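Local coordinates for beta-galactosidase (Marinomonas sp. ef1, PDB 6Y2K), which hydrolyses terminal beta-D-galactosyl residues of beta-galactosides as a cold-active, hexameric glycoside hydrolase of family GH42, at residues A135-D140 with E232-R237; G236-H241 with L259-W264. All coordinates share one frame; numbering follows the deposited sequence.

Contact 1: A135-D140 with E232-R237; sequences ASWQTD and EHSAGR
Trp-137 lies with the edge of its indole against the chain that leaves helix 205-233, the tight, buried part of the contact. Its CG stands anti to the carbonyl carbon (chi1 -67°), which brings NE1 2.8 Å from OG of Ser-234. The bond is moderately bent, 150° at the hydrogen, and the hydroxyl sits close to the ring plane. Ser-234, the first residue to leave the helix, suits this place because its small hydroxyl, anti to the backbone N, can accept the indole N-H and bond Gly-129 O as well. Beside it, CB of Arg-237 meets the same ring edge in plane, 3.9 Å from CD1. In the eight-stranded TIM barrel, 134-138 is the fourth strand, and the type II turn Ser-234 to Arg-237 steers the helix end into the fifth. Gly-236, at phi 89°, supplies the backbone shape that this turn needs. Toward solvent, at exposed Gly-236, the fit loosens: a water donates to Ala-135 O at 2.7 Å and, over a longer 3.3 Å, to Gly-236 O. Partly exposed Arg-237, bent at chi2, is nevertheless tied to three carbonyls: Ala-235 O, in the guanidinium plane, takes NH2 at 3.2 Å; NE and NH1 bond Val-134 O and His-131 O.

Contact 2: G236-H241 with L259-W264; sequences GRDLVH and LDVASW
Asp-260 begins the pairing of the two strands by acting as a substitute for backbone. With CG anti to its carbonyl carbon (chi1 -59°), the carboxylate swings beside Leu-239, and OD2 accepts the N-H of Leu-239 at 2.9 Å on its anti lone pair, almost straight at 175°. The carbonyl of Leu-239 answers with two bonds, from Asp-260 N at 2.8 Å and, longer, from Val-261 N at 3.3 Å. Aspartate suits the place because its short chain sets the carboxylate level with the Leu-239 N-H; Arg-231 forms a salt bridge to the same OD2, probably steadying its charge so close to Asp-238, whose own OD1 pairs with Arg-309. Farther along, Ser-263 holds OG in the crowded position between N and carbonyl carbon (chi1 72°). That folds the hydroxyl back onto His-241 O at 2.7 Å, above the carbonyl plane, while Ser-263 N comes nearly along the C=O axis. Val-240 sends CG2, anti to its backbone N, against CB of Val-261 (3.8 Å). Leu-259 spreads its methyls, CD2 against Leu-239 CB, and CD1 3.7 Å from His-241 CB. The strands belong to a beta-alpha-beta unit with helix 252-256; helix 205-233 packs on Leu-239 and Leu-259, and strand 310-315 touches Val-240, Val-261 and Ser-263.

Strand 238-244 unites the two contacts, since the barrel sets it between 134-138 and 261-266; Gly-236 and Arg-237 belong to both. Both are mainly buried, but contact 1 lies farther from the chain's centre, about 22 Å against 14 Å, and includes the exposed turn with its water. Contact 2 buries more than twice the surface, 436 against 192 Å², and is knit by several bonds to backbone atoms, whereas contact 1 has a single direct hydrogen bond, between side chains. Direct links join them: Ser-136 OG bonds Asp-238 O, His-241 ND1 bonds Thr-139 O, and Trp-137 CB packs on Leu-239 CD2 at 3.9 Å.

Contact 1: A135-D140 with E232-R237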
# COMPACT_ATOMS: atom_id res chain seq x y z
N ALA A 135 -43.60 -27.28 -31.76
CA ALA A 135 -43.11 -26.30 -32.73
C ALA A 135 -41.64 -26.49 -33.08
O ALA A 135 -41.18 -26.03 -34.13
CB ALA A 135 -43.35 -24.90 -32.20
N SER A 136 -40.91 -27.19 -32.20
CA SER A 136 -39.46 -27.24 -32.27
C SER A 136 -38.92 -28.45 -31.51
O SER A 136 -39.58 -28.94 -30.60
CB SER A 136 -38.90 -25.95 -31.66
OG SER A 136 -37.50 -26.00 -31.49
N TRP A 137 -37.71 -28.90 -31.87
CA TRP A 137 -37.01 -29.93 -31.11
C TRP A 137 -35.64 -29.44 -30.69
O TRP A 137 -34.91 -28.88 -31.51
CB TRP A 137 -36.81 -31.20 -31.94
CG TRP A 137 -38.05 -31.96 -32.28
CD1 TRP A 137 -38.92 -31.69 -33.30
CD2 TRP A 137 -38.54 -33.15 -31.65
NE1 TRP A 137 -39.92 -32.62 -33.32
CE2 TRP A 137 -39.71 -33.53 -32.32
CE3 TRP A 137 -38.08 -33.93 -30.57
CZ2 TRP A 137 -40.45 -34.67 -31.96
CZ3 TRP A 137 -38.81 -35.06 -30.21
CH2 TRP A 137 -39.98 -35.41 -30.90
N GLN A 138 -35.28 -29.67 -29.42
CA GLN A 138 -33.89 -29.52 -28.94
C GLN A 138 -33.24 -30.89 -28.94
O GLN A 138 -33.74 -31.81 -28.28
CB GLN A 138 -33.85 -28.94 -27.52
CG GLN A 138 -32.43 -28.82 -26.94
CD GLN A 138 -32.42 -28.32 -25.52
OE1 GLN A 138 -32.66 -27.15 -25.28
NE2 GLN A 138 -32.12 -29.21 -24.57
N THR A 139 -32.12 -31.04 -29.65
CA THR A 139 -31.35 -32.28 -29.60
C THR A 139 -30.52 -32.33 -28.31
O THR A 139 -29.77 -31.41 -28.03
CB THR A 139 -30.40 -32.42 -30.80
OG1 THR A 139 -29.62 -31.22 -30.93
CG2 THR A 139 -31.20 -32.65 -32.07
N ASP A 140 -30.69 -33.39 -27.52
CA ASP A 140 -29.82 -33.63 -26.37
C ASP A 140 -29.93 -32.42 -25.39
O ASP A 140 -31.04 -31.86 -25.21
CB ASP A 140 -28.39 -33.93 -26.89
CG ASP A 140 -27.50 -34.67 -25.89
OD1 ASP A 140 -26.82 -33.97 -25.08
OD2 ASP A 140 -27.40 -35.92 -25.96
N GLU A 232 -37.08 -36.25 -41.15
CA GLU A 232 -37.99 -37.23 -41.75
C GLU A 232 -39.37 -37.19 -41.08
O GLU A 232 -40.39 -37.07 -41.77
CB GLU A 232 -37.37 -38.63 -41.66
CG GLU A 232 -38.23 -39.81 -42.12
CD GLU A 232 -38.65 -39.76 -43.58
OE1 GLU A 232 -39.59 -40.50 -43.95
OE2 GLU A 232 -38.05 -38.99 -44.38
N HIS A 233 -39.38 -37.26 -39.75
CA HIS A 233 -40.63 -37.46 -39.00
C HIS A 233 -41.24 -36.22 -38.38
O HIS A 233 -42.33 -36.31 -37.83
CB HIS A 233 -40.41 -38.53 -37.93
CG HIS A 233 -40.05 -39.87 -38.50
ND1 HIS A 233 -40.96 -40.65 -39.18
CD2 HIS A 233 -38.88 -40.55 -38.52
CE1 HIS A 233 -40.36 -41.75 -39.59
NE2 HIS A 233 -39.10 -41.72 -39.19
N SER A 234 -40.56 -35.07 -38.46
CA SER A 234 -41.09 -33.83 -37.90
C SER A 234 -40.79 -32.63 -38.80
O SER A 234 -40.26 -31.60 -38.35
CB SER A 234 -40.56 -33.61 -36.48
OG SER A 234 -41.35 -32.65 -35.77
N ALA A 235 -41.16 -32.77 -40.07
CA ALA A 235 -41.06 -31.69 -41.06
C ALA A 235 -41.74 -30.42 -40.58
O ALA A 235 -42.81 -30.46 -39.96
CB ALA A 235 -41.66 -32.12 -42.39
N GLY A 236 -41.08 -29.28 -40.84
CA GLY A 236 -41.61 -27.98 -40.44
C GLY A 236 -41.22 -27.50 -39.05
O GLY A 236 -41.41 -26.32 -38.75
N ARG A 237 -40.70 -28.39 -38.20
CA ARG A 237 -40.31 -28.02 -36.83
C ARG A 237 -38.87 -27.45 -36.82
O ARG A 237 -38.00 -27.98 -37.51
CB ARG A 237 -40.39 -29.22 -35.88
CG ARG A 237 -41.78 -29.49 -35.33
CD ARG A 237 -42.82 -29.83 -36.40
NE ARG A 237 -44.13 -30.07 -35.79
CZ ARG A 237 -45.22 -30.44 -36.46
NH1 ARG A 237 -46.36 -30.62 -35.80
NH2 ARG A 237 -45.19 -30.64 -37.77
O HOH W 1 -42.55 -24.78 -36.12

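Contact 2: G236-H241 with L259-W264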
# COMPACT_ATOMS: atom_id res chain seq x y z
N GLY A 236 -41.08 -29.28 -40.84
CA GLY A 236 -41.61 -27.98 -40.44
C GLY A 236 -41.22 -27.50 -39.05
O GLY A 236 -41.41 -26.32 -38.75
N ARG A 237 -40.70 -28.39 -38.20
CA ARG A 237 -40.31 -28.02 -36.83
C ARG A 237 -38.87 -27.45 -36.82
O ARG A 237 -38.00 -27.98 -37.51
CB ARG A 237 -40.39 -29.22 -35.88
CG ARG A 237 -41.78 -29.49 -35.33
CD ARG A 237 -42.82 -29.83 -36.40
NE ARG A 237 -44.13 -30.07 -35.79
CZ ARG A 237 -45.22 -30.44 -36.46
NH1 ARG A 237 -46.36 -30.62 -35.80
NH2 ARG A 237 -45.19 -30.64 -37.77
N ASP A 238 -38.65 -26.39 -36.05
CA ASP A 238 -37.31 -25.81 -35.90
C ASP A 238 -36.43 -26.74 -35.06
O ASP A 238 -36.79 -27.09 -33.94
CB ASP A 238 -37.36 -24.45 -35.20
CG ASP A 238 -37.96 -23.36 -36.06
OD1 ASP A 238 -37.73 -23.34 -37.28
OD2 ASP A 238 -38.62 -22.48 -35.49
N LEU A 239 -35.30 -27.16 -35.62
CA LEU A 239 -34.34 -27.99 -34.89
C LEU A 239 -33.27 -27.07 -34.32
O LEU A 239 -32.70 -26.23 -35.04
CB LEU A 239 -33.74 -29.05 -35.81
CG LEU A 239 -34.77 -29.90 -36.59
CD1 LEU A 239 -34.08 -30.97 -37.40
CD2 LEU A 239 -35.79 -30.52 -35.64
N VAL A 240 -33.01 -27.22 -33.03
CA VAL A 240 -32.16 -26.31 -32.27
C VAL A 240 -31.30 -27.12 -31.30
O VAL A 240 -31.68 -28.23 -30.91
CB VAL A 240 -33.03 -25.26 -31.52
CG1 VAL A 240 -33.97 -25.89 -30.51
CG2 VAL A 240 -32.19 -24.18 -30.85
N HIS A 241 -30.14 -26.57 -30.96
CA HIS A 241 -29.37 -27.05 -29.83
C HIS A 241 -29.04 -25.88 -28.89
O HIS A 241 -29.00 -24.72 -29.32
CB HIS A 241 -28.09 -27.78 -30.26
CG HIS A 241 -27.39 -28.42 -29.11
ND1 HIS A 241 -27.88 -29.56 -28.50
CD2 HIS A 241 -26.33 -28.03 -28.38
CE1 HIS A 241 -27.11 -29.86 -27.47
NE2 HIS A 241 -26.16 -28.94 -27.37
N LEU A 259 -28.63 -27.51 -38.20
CA LEU A 259 -29.75 -27.06 -37.39
C LEU A 259 -30.34 -25.78 -37.97
O LEU A 259 -29.74 -25.13 -38.83
CB LEU A 259 -29.29 -26.84 -35.95
CG LEU A 259 -28.85 -28.11 -35.20
CD1 LEU A 259 -28.04 -27.73 -33.96
CD2 LEU A 259 -30.04 -28.99 -34.80
N ASP A 260 -31.53 -25.43 -37.49
CA ASP A 260 -32.24 -24.23 -37.95
C ASP A 260 -31.98 -23.00 -37.09
O ASP A 260 -32.06 -21.88 -37.59
CB ASP A 260 -33.74 -24.50 -37.98
CG ASP A 260 -34.10 -25.65 -38.89
OD1 ASP A 260 -33.63 -25.66 -40.06
OD2 ASP A 260 -34.81 -26.57 -38.44
N VAL A 261 -31.70 -23.22 -35.81
CA VAL A 261 -31.57 -22.14 -34.83
C VAL A 261 -30.39 -22.45 -33.91
O VAL A 261 -30.18 -23.61 -33.55
CB VAL A 261 -32.84 -22.02 -33.95
CG1 VAL A 261 -32.69 -20.89 -32.94
CG2 VAL A 261 -34.09 -21.83 -34.80
N ALA A 262 -29.64 -21.42 -33.54
CA ALA A 262 -28.64 -21.52 -32.48
C ALA A 262 -29.27 -20.93 -31.23
O ALA A 262 -29.71 -19.78 -31.25
CB ALA A 262 -27.39 -20.75 -32.85
N SER A 263 -29.34 -21.71 -30.16
CA SER A 263 -29.77 -21.19 -28.87
C SER A 263 -28.63 -21.32 -27.89
O SER A 263 -27.71 -22.10 -28.11
CB SER A 263 -31.01 -21.92 -28.35
OG SER A 263 -30.71 -23.23 -27.92
N TRP A 264 -28.68 -20.53 -26.82
CA TRP A 264 -27.66 -20.64 -25.79
C TRP A 264 -28.16 -20.30 -24.40
O TRP A 264 -29.28 -19.80 -24.22
CB TRP A 264 -26.40 -19.86 -26.18
CG TRP A 264 -26.43 -18.41 -25.88
CD1 TRP A 264 -27.14 -17.46 -26.55
CD2 TRP A 264 -25.69 -17.74 -24.86
NE1 TRP A 264 -26.90 -16.22 -25.99
CE2 TRP A 264 -26.01 -16.36 -24.96
CE3 TRP A 264 -24.77 -18.15 -23.89
CZ2 TRP A 264 -25.46 -15.41 -24.10
CZ3 TRP A 264 -24.22 -17.20 -23.03
CH2 TRP A 264 -24.57 -15.84 -23.14